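PDB 4M0N: DUF4974 domain-containing protein from Parabacteroides distasonis, which probably acts as an anti-sigma factor, this chain being the part that carries the FecR domain and the FecR C-terminal domain. Local coordinates for residues 37-42 against 70-75; 58-63 against 78-83; 104-109 against 164-169; 110-115 against 148-153; 160-165 against 196-201. The protein carries 1 engineered substitution. All blocks are in the same frame, centred on the assembly; numbering follows the deposited sequence. Where two conformers were deposited one is given.

In the fold
Contacts 1 and 2 lie together in the FecR domain, their centres 11 Å apart, with segments that alternate along the chain. Contact 1 belongs to the antiparallel sheet and contact 2 to the mixed sheet; R60 joins them through D37 and M73. Contacts 3 and 4 use the two ends of strand 106-111, in the same sheet as contact 1, and contact 4 is nested inside the loop that contact 3 closes. Contact 5 lies in the C-terminal domain, its centre about 31 Å from that of contact 2. Contact 3 spans the two domains, while the K151-E197 salt bridge ties the short helix 149-152 of contact 4 to the strands of contact 5.

Contact 1: residues 37-42 against 70-75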
# COMPACT_ATOMS: atom_id res chain seq x y z
N ASP A 37 -1.50 20.28 10.48
CA ASP A 37 -0.12 20.53 10.87
C ASP A 37 0.80 20.76 9.66
O ASP A 37 2.01 20.92 9.84
CB ASP A 37 0.42 19.32 11.66
CG ASP A 37 0.52 18.07 10.80
OD1 ASP A 37 -0.20 18.00 9.79
OD2 ASP A 37 1.35 17.17 11.12
N GLY A 38 0.25 20.70 8.45
CA GLY A 38 1.07 20.86 7.24
C GLY A 38 1.57 19.55 6.63
O GLY A 38 2.22 19.56 5.59
N THR A 39 1.31 18.43 7.30
CA THR A 39 1.63 17.13 6.76
C THR A 39 0.84 16.87 5.48
O THR A 39 -0.36 17.11 5.44
CB THR A 39 1.33 16.04 7.81
OG1 THR A 39 2.29 16.13 8.87
CG2 THR A 39 1.34 14.62 7.17
N VAL A 40 1.50 16.38 4.45
CA VAL A 40 0.86 16.07 3.19
C VAL A 40 0.64 14.57 3.16
O VAL A 40 1.56 13.79 3.46
CB VAL A 40 1.74 16.45 1.99
CG1 VAL A 40 1.10 16.01 0.68
CG2 VAL A 40 1.91 17.95 1.98
N VAL A 41 -0.58 14.17 2.85
CA VAL A 41 -0.90 12.78 2.72
C VAL A 41 -1.45 12.52 1.31
O VAL A 41 -2.39 13.20 0.87
CB VAL A 41 -1.99 12.34 3.73
CG1 VAL A 41 -2.16 10.84 3.67
CG2 VAL A 41 -1.67 12.84 5.16
N HIS A 42 -0.85 11.56 0.63
CA HIS A 42 -1.38 11.06 -0.66
C HIS A 42 -2.07 9.74 -0.37
O HIS A 42 -1.46 8.84 0.23
CB HIS A 42 -0.25 10.77 -1.61
CG HIS A 42 0.42 11.98 -2.16
ND1 HIS A 42 1.31 12.74 -1.44
CD2 HIS A 42 0.38 12.52 -3.40
CE1 HIS A 42 1.77 13.72 -2.20
NE2 HIS A 42 1.23 13.61 -3.40
N PHE A 70 2.70 9.46 3.59
CA PHE A 70 2.76 10.58 4.49
C PHE A 70 4.09 11.32 4.40
O PHE A 70 5.15 10.69 4.47
CB PHE A 70 2.61 10.06 5.92
CG PHE A 70 1.30 9.41 6.18
CD1 PHE A 70 1.11 8.09 5.84
CD2 PHE A 70 0.27 10.12 6.78
CE1 PHE A 70 -0.12 7.50 6.06
CE2 PHE A 70 -0.95 9.55 6.99
CZ PHE A 70 -1.15 8.23 6.63
N ASN A 71 4.04 12.63 4.24
CA ASN A 71 5.24 13.44 4.39
C ASN A 71 4.99 14.31 5.60
O ASN A 71 4.35 15.36 5.50
CB ASN A 71 5.50 14.26 3.14
CG ASN A 71 6.81 15.01 3.20
OD1 ASN A 71 7.39 15.17 4.24
ND2 ASN A 71 7.26 15.51 2.06
N VAL A 72 5.45 13.83 6.75
CA VAL A 72 5.14 14.44 8.02
C VAL A 72 6.03 15.61 8.39
O VAL A 72 7.23 15.46 8.48
CB VAL A 72 5.15 13.40 9.18
CG1 VAL A 72 4.90 14.10 10.52
CG2 VAL A 72 4.09 12.35 8.92
N MET A 73 5.39 16.76 8.61
CA MET A 73 6.03 17.95 9.12
C MET A 73 6.67 17.71 10.49
O MET A 73 6.03 17.22 11.40
CB MET A 73 4.99 19.06 9.20
CG MET A 73 4.78 19.80 7.89
SD MET A 73 6.11 20.98 7.51
CE MET A 73 6.51 21.60 9.12
N ARG A 74 7.95 18.06 10.61
CA ARG A 74 8.69 17.75 11.81
C ARG A 74 8.13 18.56 12.95
O ARG A 74 8.01 19.78 12.86
CB ARG A 74 10.19 18.01 11.66
CG ARG A 74 10.98 17.51 12.86
CD ARG A 74 12.48 17.61 12.67
NE ARG A 74 13.16 16.86 13.73
CZ ARG A 74 13.37 15.54 13.72
NH1 ARG A 74 13.01 14.79 12.70
NH2 ARG A 74 13.98 14.97 14.76
N ASP A 75 7.71 17.85 13.98
CA ASP A 75 7.43 18.43 15.27
C ASP A 75 7.95 17.42 16.30
O ASP A 75 7.29 16.43 16.60
CB ASP A 75 5.94 18.70 15.44
CG ASP A 75 5.64 19.56 16.65
OD1 ASP A 75 6.40 19.50 17.63
OD2 ASP A 75 4.62 20.27 16.63
O HOH W 1 4.88 18.05 4.85
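In T39 a chi1 of -70° sets OG1 beside the backbone N, facing M73, whereas V41 holds CG1 anti to its backbone N (chi1 -173°) and over one face of the F70 ring. The T39 hydroxyl works both ways: OG1 accepts from M73 N at 3.2 Å and donates to D37 OD2 at 2.7 Å. D37 also receives T39 N on OD1, from above the carboxylate plane, which closes an Asx turn. An alanine in place of T39 would probably leave M73 N without this acceptor and D37 OD2 with one donor fewer. Next door, the backbones of V40 and N71 make an antiparallel hydrogen-bonded pair, with N71 N only 2.8 Å from V40 O. A water links N71 O to G38 O. Glycine suits position 38, where a CB would press on the carbonyl of D37 and on M73 CG. V41 CG1 makes a CH-pi contact 4.1 Å from the F70 ring centroid, offset toward the rim. Strand 31-34 flanks strand 40-43, and strand 94-100 flanks strand 67-72; F70 reaches V62 and V82 of the mixed sheet, and D37 forms a salt bridge with R60.

Contact 2: residues 58-63 against 78-83; sequences DIRLVE and KPFIVR
R60 is buried where it meets the backbone of K78, in the tighter part of this contact. The guanidinium takes K78 O side-on with two nitrogens, NE at 2.9 Å and NH2 at 2.8 Å from that oxygen, which lies close to its plane. A bend at chi3 (-74°) swings NE toward the carbonyl of K78, just before strand 80-83. F80 CB covers one face of the guanidinium, and the planes of guanidinium and F80 ring stand 86° apart. Arginine suits the site because its nitrogens have many acceptors: NH1 also binds D37 and M73 O, and NH2 binds L92 O. A leucine here is likely to leave D37 without its countercharge and K78 O without these two donors. V62 CG2 extends the buried face, 4.0 Å from F80 CE1.

On the other face L61 CD1 still packs on I81 CG2 at 3.7 Å and sits 3.9 Å above the centre of the R83 guanidinium. The looser, wetter side is at E63 and R83, whose charges do not touch; a water bridges E63 OE2 and R83 NH1. Their stronger partners are R50 and D88. The two strands run parallel, 16° apart, with strand 48-51 beyond strand 60-65 and strand 88-91 beyond strand 80-83, while the R60, V62 and F80 face packs on strand 67-72 of the antiparallel sheet.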
# COMPACT_ATOMS: atom_id res chain seq x y z
N ASP A 58 -1.58 15.91 22.64
CA ASP A 58 -0.11 15.88 22.62
C ASP A 58 0.46 15.00 21.49
O ASP A 58 1.69 14.87 21.35
CB ASP A 58 0.44 15.39 23.96
CG ASP A 58 -0.01 13.97 24.30
OD1 ASP A 58 -1.22 13.69 24.21
OD2 ASP A 58 0.86 13.14 24.67
N ILE A 59 -0.41 14.37 20.72
CA ILE A 59 0.03 13.60 19.57
C ILE A 59 -0.80 14.05 18.39
O ILE A 59 -1.92 14.55 18.56
CB ILE A 59 -0.13 12.07 19.79
CG1 ILE A 59 -1.59 11.71 20.07
CG2 ILE A 59 0.73 11.61 20.96
CD1 ILE A 59 -1.88 10.23 19.95
N ARG A 60 -0.23 13.92 17.21
CA ARG A 60 -0.96 14.15 15.99
C ARG A 60 -1.39 12.76 15.49
O ARG A 60 -0.59 12.07 14.88
CB ARG A 60 -0.03 14.80 14.97
CG ARG A 60 0.39 16.20 15.36
CD ARG A 60 1.43 16.75 14.40
NE ARG A 60 2.73 16.14 14.60
CZ ARG A 60 3.74 16.17 13.73
NH1 ARG A 60 3.61 16.77 12.56
NH2 ARG A 60 4.91 15.63 14.04
N LEU A 61 -2.64 12.39 15.75
CA LEU A 61 -3.13 11.04 15.44
C LEU A 61 -4.09 11.01 14.26
O LEU A 61 -5.05 11.77 14.22
CB LEU A 61 -3.88 10.47 16.65
CG LEU A 61 -4.51 9.09 16.46
CD1 LEU A 61 -3.43 8.04 16.41
CD2 LEU A 61 -5.45 8.84 17.63
N VAL A 62 -3.83 10.12 13.30
CA VAL A 62 -4.76 9.81 12.23
C VAL A 62 -4.98 8.29 12.20
O VAL A 62 -4.14 7.51 12.71
CB VAL A 62 -4.35 10.41 10.88
CG1 VAL A 62 -4.08 11.91 11.01
CG2 VAL A 62 -3.16 9.68 10.27
N GLU A 63 -6.13 7.89 11.69
CA GLU A 63 -6.47 6.47 11.52
C GLU A 63 -6.63 6.22 10.05
O GLU A 63 -7.20 7.05 9.33
CB GLU A 63 -7.76 6.08 12.25
CG GLU A 63 -7.63 6.05 13.77
CD GLU A 63 -8.95 5.69 14.45
OE1 GLU A 63 -10.00 5.73 13.81
OE2 GLU A 63 -8.91 5.40 15.66
N LYS A 78 5.70 16.75 19.28
CA LYS A 78 4.37 16.24 19.02
C LYS A 78 4.47 15.10 18.00
O LYS A 78 4.45 15.34 16.80
CB LYS A 78 3.49 17.38 18.50
CG LYS A 78 2.03 17.29 18.89
CD LYS A 78 1.32 18.59 18.55
CE LYS A 78 -0.19 18.45 18.54
NZ LYS A 78 -0.87 19.71 18.13
N PRO A 79 4.64 13.87 18.48
CA PRO A 79 4.75 12.77 17.54
C PRO A 79 3.51 12.65 16.68
O PRO A 79 2.40 13.02 17.11
CB PRO A 79 4.86 11.54 18.45
CG PRO A 79 5.38 12.06 19.75
CD PRO A 79 4.78 13.43 19.88
N PHE A 80 3.71 12.16 15.47
CA PHE A 80 2.63 11.90 14.53
C PHE A 80 2.42 10.40 14.51
O PHE A 80 3.39 9.68 14.36
CB PHE A 80 3.07 12.37 13.14
CG PHE A 80 1.97 12.38 12.13
CD1 PHE A 80 1.59 11.20 11.47
CD2 PHE A 80 1.33 13.57 11.80
CE1 PHE A 80 0.57 11.23 10.53
CE2 PHE A 80 0.31 13.60 10.87
CZ PHE A 80 -0.07 12.43 10.22
N ILE A 81 1.18 9.95 14.65
CA ILE A 81 0.89 8.52 14.65
C ILE A 81 -0.12 8.18 13.57
O ILE A 81 -1.24 8.73 13.51
CB ILE A 81 0.37 8.05 16.01
CG1 ILE A 81 1.44 8.25 17.08
CG2 ILE A 81 -0.06 6.58 15.89
CD1 ILE A 81 1.03 7.81 18.47
N VAL A 82 0.28 7.26 12.69
CA VAL A 82 -0.68 6.69 11.76
C VAL A 82 -1.13 5.37 12.40
O VAL A 82 -0.34 4.44 12.54
CB VAL A 82 -0.07 6.41 10.38
CG1 VAL A 82 -1.11 5.69 9.51
CG2 VAL A 82 0.41 7.70 9.74
N ARG A 83 -2.39 5.32 12.79
CA ARG A 83 -2.96 4.16 13.45
C ARG A 83 -3.72 3.31 12.46
O ARG A 83 -4.74 3.73 11.88
CB ARG A 83 -3.89 4.58 14.58
CG ARG A 83 -4.63 3.43 15.27
CD ARG A 83 -5.03 3.83 16.67
NE ARG A 83 -3.84 4.04 17.49
CZ ARG A 83 -3.79 4.78 18.59
NH1 ARG A 83 -4.89 5.36 19.08
NH2 ARG A 83 -2.64 4.90 19.24
O HOH W 2 -7.47 5.90 17.94

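Contact 3: residues 104-109 against 164-169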
# COMPACT_ATOMS: atom_id res chain seq x y z
N ASP A 104 -6.19 -7.29 2.10
CA ASP A 104 -4.95 -7.87 1.58
C ASP A 104 -4.33 -8.78 2.63
O ASP A 104 -4.53 -8.61 3.83
CB ASP A 104 -3.92 -6.79 1.26
CG ASP A 104 -4.24 -5.99 -0.01
OD1 ASP A 104 -5.34 -6.18 -0.60
OD2 ASP A 104 -3.36 -5.15 -0.41
N GLU A 105 -3.54 -9.72 2.16
CA GLU A 105 -2.81 -10.63 3.03
C GLU A 105 -1.61 -9.93 3.68
O GLU A 105 -1.19 -10.34 4.75
CB GLU A 105 -2.38 -11.92 2.31
CG GLU A 105 -1.33 -11.78 1.21
CD GLU A 105 -0.75 -13.12 0.78
OE1 GLU A 105 -1.52 -14.07 0.56
OE2 GLU A 105 0.50 -13.21 0.65
N LEU A 106 -1.08 -8.88 3.05
CA LEU A 106 0.09 -8.21 3.59
C LEU A 106 -0.16 -6.76 3.93
O LEU A 106 -0.98 -6.10 3.29
CB LEU A 106 1.24 -8.26 2.60
CG LEU A 106 1.66 -9.61 2.03
CD1 LEU A 106 2.69 -9.45 0.92
CD2 LEU A 106 2.22 -10.45 3.16
N MET A 107 0.56 -6.29 4.95
CA MET A 107 0.65 -4.89 5.29
C MET A 107 2.14 -4.52 5.28
O MET A 107 2.98 -5.33 5.62
CB MET A 107 0.04 -4.69 6.67
CG MET A 107 0.14 -3.32 7.26
SD MET A 107 1.57 -3.06 8.31
CE MET A 107 1.01 -1.50 8.99
N ALA A 108 2.46 -3.33 4.79
CA ALA A 108 3.86 -2.92 4.72
C ALA A 108 4.03 -1.45 4.98
O ALA A 108 3.25 -0.61 4.49
CB ALA A 108 4.49 -3.25 3.39
N VAL A 109 5.08 -1.14 5.75
CA VAL A 109 5.51 0.22 6.00
C VAL A 109 6.91 0.39 5.43
O VAL A 109 7.79 -0.42 5.69
CB VAL A 109 5.53 0.52 7.51
CG1 VAL A 109 6.06 1.91 7.80
CG2 VAL A 109 4.14 0.30 8.10
N ARG A 164 9.03 -9.71 -6.31
CA ARG A 164 8.61 -10.99 -5.73
C ARG A 164 7.27 -10.84 -5.01
O ARG A 164 7.04 -11.34 -3.90
CB ARG A 164 9.69 -11.55 -4.79
CG ARG A 164 9.57 -13.06 -4.59
CD ARG A 164 10.77 -13.66 -3.86
NE ARG A 164 10.74 -15.12 -3.97
CZ ARG A 164 9.95 -15.93 -3.27
NH1 ARG A 164 9.10 -15.44 -2.37
NH2 ARG A 164 10.00 -17.24 -3.48
N THR A 165 6.38 -10.10 -5.66
CA THR A 165 5.07 -9.86 -5.11
C THR A 165 4.17 -11.02 -5.44
O THR A 165 4.13 -11.45 -6.59
CB THR A 165 4.46 -8.57 -5.70
OG1 THR A 165 5.35 -7.49 -5.43
CG2 THR A 165 3.12 -8.28 -5.09
N PRO A 166 3.45 -11.56 -4.44
CA PRO A 166 2.53 -12.65 -4.78
C PRO A 166 1.44 -12.20 -5.75
O PRO A 166 0.93 -11.09 -5.61
CB PRO A 166 1.91 -13.01 -3.43
CG PRO A 166 2.90 -12.55 -2.42
CD PRO A 166 3.49 -11.31 -3.00
N ILE A 167 1.10 -13.06 -6.71
CA ILE A 167 0.07 -12.77 -7.72
C ILE A 167 -1.26 -12.35 -7.08
O ILE A 167 -1.91 -11.44 -7.58
CB ILE A 167 -0.08 -13.93 -8.75
CG1 ILE A 167 -1.04 -13.56 -9.89
CG2 ILE A 167 -0.53 -15.22 -8.10
CD1 ILE A 167 -0.65 -12.35 -10.70
N SER A 168 -1.64 -12.94 -5.95
CA SER A 168 -2.90 -12.57 -5.30
C SER A 168 -2.88 -11.10 -4.88
O SER A 168 -3.88 -10.39 -4.98
CB SER A 168 -3.20 -13.46 -4.08
OG SER A 168 -2.06 -13.60 -3.24
N SER A 169 -1.72 -10.65 -4.39
CA SER A 169 -1.57 -9.27 -3.99
C SER A 169 -1.53 -8.35 -5.21
O SER A 169 -2.15 -7.31 -5.22
CB SER A 169 -0.31 -9.07 -3.14
OG SER A 169 -0.38 -9.85 -1.95
O HOH W 3 -1.01 -8.56 0.13
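E105 reaches across to P166, S168 and S169. CB only starts the approach. With chi1 at 67°, CG falls between the backbone N and the carbonyl carbon, the crowded position, and is the first atom to touch the other segment, 3.8 Å from S169 OG. The chain then runs extended through CD to the carboxylate. There the two oxygens part: OE1 lies 3.9 Å from S168 OG, while OE2 approaches P166 CG at 4.0 Å. None of these contacts is a hydrogen bond, and both E105 and S169 were deposited in two conformers, so the detail holds for one conformer of each and is doubtful beyond that.

Beside E105, L106 adds a thin apolar touch, its CD1 4.4 Å from P166 CD. A water accepts from L106 N at 2.9 Å and also lies by S169 OG, but that second distance is too short to be trusted. A flexible acid and two small hydroxyls suit this surface junction, and the start of a helix would probably favour a carboxylate nearby.

D104, just before, makes firmer links to R176 and H172 of helix 167-178. On the other segment R164 and T165 form a G1 beta bulge opposite I194, and P166 then occupies the N-cap position. The arrangement is a lightly packed interdomain junction, a strand start of the FecR domain against a helix N-terminus of the C-terminal domain.

Contact 4: residues 110-115 against 148-153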
# COMPACT_ATOMS: atom_id res chain seq x y z
N SER A 110 7.08 1.42 4.60
CA SER A 110 8.31 1.62 3.82
C SER A 110 8.74 3.06 3.97
O SER A 110 7.96 3.97 3.72
CB SER A 110 8.05 1.33 2.35
OG SER A 110 7.42 0.07 2.13
N VAL A 111 9.99 3.28 4.39
CA VAL A 111 10.45 4.61 4.75
C VAL A 111 11.19 5.25 3.58
O VAL A 111 12.09 4.64 3.01
CB VAL A 111 11.40 4.59 5.96
CG1 VAL A 111 11.84 5.99 6.33
CG2 VAL A 111 10.75 3.88 7.14
N ARG A 112 10.77 6.44 3.20
CA ARG A 112 11.44 7.20 2.16
C ARG A 112 12.50 8.14 2.74
O ARG A 112 13.64 8.18 2.28
CB ARG A 112 10.44 7.99 1.36
CG ARG A 112 11.05 8.75 0.20
CD ARG A 112 10.99 7.91 -1.06
NE ARG A 112 11.39 8.62 -2.26
CZ ARG A 112 12.65 8.82 -2.65
NH1 ARG A 112 13.68 8.34 -1.95
NH2 ARG A 112 12.89 9.49 -3.77
N THR A 113 12.11 8.92 3.74
CA THR A 113 13.02 9.83 4.41
C THR A 113 12.76 9.79 5.91
O THR A 113 11.67 9.50 6.34
CB THR A 113 12.87 11.28 3.89
OG1 THR A 113 11.61 11.83 4.30
CG2 THR A 113 12.89 11.31 2.39
N GLY A 114 13.78 10.08 6.70
CA GLY A 114 13.61 10.19 8.15
C GLY A 114 13.63 8.84 8.85
O GLY A 114 14.06 7.83 8.29
N LYS A 115 13.07 8.82 10.07
CA LYS A 115 13.13 7.68 10.98
C LYS A 115 11.71 7.40 11.43
O LYS A 115 10.96 8.33 11.74
CB LYS A 115 14.03 7.97 12.18
CG LYS A 115 15.48 8.16 11.76
CD LYS A 115 16.40 8.30 12.94
CE LYS A 115 17.80 8.63 12.47
NZ LYS A 115 18.76 8.64 13.59
N ASP A 148 13.48 -0.43 -1.98
CA ASP A 148 13.55 0.90 -2.57
C ASP A 148 12.24 1.63 -2.42
O ASP A 148 11.26 1.34 -3.13
CB ASP A 148 13.94 0.74 -4.05
CG ASP A 148 14.17 2.04 -4.75
OD1 ASP A 148 13.61 3.06 -4.35
OD2 ASP A 148 14.93 2.06 -5.74
N ALA A 149 12.17 2.58 -1.48
CA ALA A 149 10.93 3.27 -1.18
C ALA A 149 10.48 4.17 -2.33
O ALA A 149 9.30 4.47 -2.42
CB ALA A 149 11.08 4.10 0.11
N GLN A 150 11.41 4.61 -3.18
CA GLN A 150 11.02 5.39 -4.37
C GLN A 150 10.17 4.50 -5.30
O GLN A 150 9.20 4.98 -5.92
CB GLN A 150 12.26 5.94 -5.07
CG GLN A 150 11.94 6.81 -6.26
CD GLN A 150 13.15 7.54 -6.77
OE1 GLN A 150 14.28 7.14 -6.53
NE2 GLN A 150 12.93 8.63 -7.49
N LYS A 151 10.49 3.22 -5.38
CA LYS A 151 9.72 2.29 -6.20
C LYS A 151 8.43 1.88 -5.51
O LYS A 151 7.36 1.74 -6.16
CB LYS A 151 10.57 1.08 -6.57
CG LYS A 151 11.74 1.44 -7.48
CD LYS A 151 12.52 0.20 -7.87
CE LYS A 151 13.76 0.47 -8.72
NZ LYS A 151 13.57 1.43 -9.84
N VAL A 152 8.50 1.71 -4.19
CA VAL A 152 7.31 1.37 -3.39
C VAL A 152 6.22 2.40 -3.63
O VAL A 152 5.03 2.03 -3.71
CB VAL A 152 7.65 1.28 -1.88
CG1 VAL A 152 6.38 1.15 -1.01
CG2 VAL A 152 8.54 0.08 -1.60
N THR A 153 6.62 3.66 -3.74
CA THR A 153 5.72 4.80 -3.82
C THR A 153 5.54 5.29 -5.26
O THR A 153 5.18 6.41 -5.47
CB THR A 153 6.20 5.98 -2.92
OG1 THR A 153 7.51 6.44 -3.31
CG2 THR A 153 6.22 5.52 -1.47
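A149, whose CB presses on V111, has a carbonyl oxygen with two donors: T153 OG1 at 2.8 Å and T153 N at 3.1 Å. Threonine suits the last turn because its hydroxyl folds back on this oxygen. The CB of A149 comes within 3.1 Å of V111 O, a very close approach that goes with a side chain as small as alanine. R112 then lies across the helix start. Its bend at chi2 (93°) turns CD off the extended path and toward the helix backbone, and the guanidinium beyond has Q150 CB over its centre, 3.7 Å above the plane. R112 NH2 reaches Q150 CD at 3.6 Å, with guanidinium and amide planes only 25° apart, but no hydrogen bond joins the two residues. At the far end S110 OG rests on V152 CG1 at 3.5 Å; its polar partner is Q132. D148 caps the helix N-terminus: OD1 accepts from K151 N at 3.3 Å and, weakly, from Q150 N. A149 N binds the side chain of N130, whose own backbone pairs with V111. The whole is a short N-capped helix lying against the end of strand 106-111, where R112 and T113 form a classic beta bulge opposite S95.

Contact 5: residues 160-165 against 196-201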
# COMPACT_ATOMS: atom_id res chain seq x y z
N LEU A 160 3.37 1.01 -11.00
CA LEU A 160 3.27 -0.25 -10.27
C LEU A 160 4.67 -0.77 -10.08
O LEU A 160 5.51 -0.65 -10.96
CB LEU A 160 2.47 -1.28 -11.07
CG LEU A 160 1.00 -0.95 -11.29
CD1 LEU A 160 0.40 -1.85 -12.36
CD2 LEU A 160 0.22 -1.07 -9.98
N TYR A 161 4.94 -1.32 -8.90
CA TYR A 161 6.22 -1.93 -8.63
C TYR A 161 6.00 -3.27 -7.94
O TYR A 161 5.37 -3.32 -6.87
CB TYR A 161 7.05 -1.01 -7.73
CG TYR A 161 8.33 -1.63 -7.21
CD1 TYR A 161 9.26 -2.19 -8.07
CD2 TYR A 161 8.60 -1.64 -5.85
CE1 TYR A 161 10.44 -2.74 -7.58
CE2 TYR A 161 9.77 -2.18 -5.36
CZ TYR A 161 10.69 -2.72 -6.22
OH TYR A 161 11.85 -3.27 -5.73
N PHE A 162 6.50 -4.33 -8.56
CA PHE A 162 6.40 -5.66 -7.99
C PHE A 162 7.79 -6.21 -7.82
O PHE A 162 8.61 -6.14 -8.72
CB PHE A 162 5.54 -6.58 -8.86
CG PHE A 162 4.19 -6.00 -9.20
CD1 PHE A 162 3.33 -5.56 -8.21
CD2 PHE A 162 3.79 -5.90 -10.53
CE1 PHE A 162 2.08 -5.02 -8.51
CE2 PHE A 162 2.54 -5.37 -10.84
CZ PHE A 162 1.69 -4.93 -9.84
N ASN A 163 8.07 -6.70 -6.63
CA ASN A 163 9.35 -7.32 -6.35
C ASN A 163 9.05 -8.59 -5.59
O ASN A 163 8.82 -8.55 -4.39
CB ASN A 163 10.24 -6.38 -5.56
CG ASN A 163 11.60 -6.99 -5.24
OD1 ASN A 163 12.06 -7.93 -5.91
ND2 ASN A 163 12.25 -6.45 -4.23
N ARG A 164 9.03 -9.71 -6.31
CA ARG A 164 8.61 -10.99 -5.73
C ARG A 164 7.27 -10.84 -5.01
O ARG A 164 7.04 -11.34 -3.90
CB ARG A 164 9.69 -11.55 -4.79
CG ARG A 164 9.57 -13.06 -4.59
CD ARG A 164 10.77 -13.66 -3.86
NE ARG A 164 10.74 -15.12 -3.97
CZ ARG A 164 9.95 -15.93 -3.27
NH1 ARG A 164 9.10 -15.44 -2.37
NH2 ARG A 164 10.00 -17.24 -3.48
N THR A 165 6.38 -10.10 -5.66
CA THR A 165 5.07 -9.86 -5.11
C THR A 165 4.17 -11.02 -5.44
O THR A 165 4.13 -11.45 -6.59
CB THR A 165 4.46 -8.57 -5.70
OG1 THR A 165 5.35 -7.49 -5.43
CG2 THR A 165 3.12 -8.28 -5.09
N GLY A 196 8.64 -6.57 -11.55
CA GLY A 196 8.60 -5.58 -12.62
C GLY A 196 8.13 -4.21 -12.17
O GLY A 196 7.59 -4.05 -11.09
N GLU A 197 8.39 -3.23 -13.03
CA GLU A 197 7.99 -1.85 -12.82
C GLU A 197 7.24 -1.45 -14.06
O GLU A 197 7.71 -1.70 -15.17
CB GLU A 197 9.20 -0.93 -12.68
CG GLU A 197 9.99 -1.11 -11.41
CD GLU A 197 11.26 -0.30 -11.44
OE1 GLU A 197 11.15 0.94 -11.53
OE2 GLU A 197 12.35 -0.91 -11.41
N HIS A 198 6.09 -0.82 -13.87
CA HIS A 198 5.22 -0.44 -14.96
C HIS A 198 4.80 1.00 -14.75
O HIS A 198 4.18 1.30 -13.75
CB HIS A 198 3.99 -1.35 -15.00
CG HIS A 198 4.32 -2.81 -15.05
ND1 HIS A 198 4.64 -3.46 -16.22
CD2 HIS A 198 4.39 -3.74 -14.07
CE1 HIS A 198 4.89 -4.73 -15.96
NE2 HIS A 198 4.75 -4.92 -14.66
N ASP A 199 5.10 1.86 -15.71
CA ASP A 199 4.90 3.30 -15.57
C ASP A 199 3.66 3.69 -16.35
O ASP A 199 3.71 3.84 -17.56
CB ASP A 199 6.15 4.03 -16.11
CG ASP A 199 5.97 5.55 -16.24
OD1 ASP A 199 5.13 6.15 -15.53
OD2 ASP A 199 6.71 6.16 -17.05
N ASN A 200 2.56 3.85 -15.62
CA ASN A 200 1.32 4.36 -16.18
C ASN A 200 0.82 3.51 -17.34
O ASN A 200 0.34 4.05 -18.33
CB ASN A 200 1.51 5.81 -16.65
CG ASN A 200 1.45 6.77 -15.50
OD1 ASN A 200 0.38 7.09 -15.02
ND2 ASN A 200 2.62 7.16 -14.99
N LYS A 201 0.92 2.19 -17.20
CA LYS A 201 0.54 1.29 -18.27
C LYS A 201 -0.95 1.00 -18.24
O LYS A 201 -1.62 1.21 -17.20
CB LYS A 201 1.34 -0.00 -18.19
CG LYS A 201 2.84 0.17 -18.43
CD LYS A 201 3.22 -0.01 -19.89
CE LYS A 201 4.70 -0.29 -20.07
NZ LYS A 201 5.13 -1.53 -19.36
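F162 and G196 pair through their backbones, F162 N giving to G196 O at 2.8 Å in a nearly straight bond and G196 N returning one to F162 O at 2.9 Å. Two residues back on the first strand and two on along the second the pattern repeats: L160 N meets H198 O at 2.9 Å, and H198 N meets L160 O at 3.0 Å. Between these hydrogen-bonded pairs sits the non-hydrogen-bonded pair of Y161 and E197, so the two strands run antiparallel.

Outward from the backbone, Y161 and E197 lie side by side. Y161 holds its CG anti to the backbone N (chi1 171°), which starts the ring alongside E197. Y161 CD1 touches E197 CG at 3.6 Å; ring and carboxylate planes are 88° apart. Their polar ends look elsewhere, Y161 OH to E147 and E197 to K151, which suits long side chains with an apolar middle. On the other face of the sheet, the side chains of F162 and H198 cross at about a right angle, with F162 CE2 4.1 Å from H198 CD2. L160 CB meets H198 at the edge of its ring. Glycine fits position 196, since a CB would run into the carbonyl of the residue before and be crowded by H198 NE2. Past the pairing, N163 N binds T165 OG1 as the chain turns its corner.

In this C-terminal domain the L160, F162 and H198 face is covered by two helices: L160 packs on L174 and M177 of helix 167-178 and on V206 of helix 203-214, F162 on V170, and H198 on A209. The Y161 face instead meets helix 149-152, through K151 and V152.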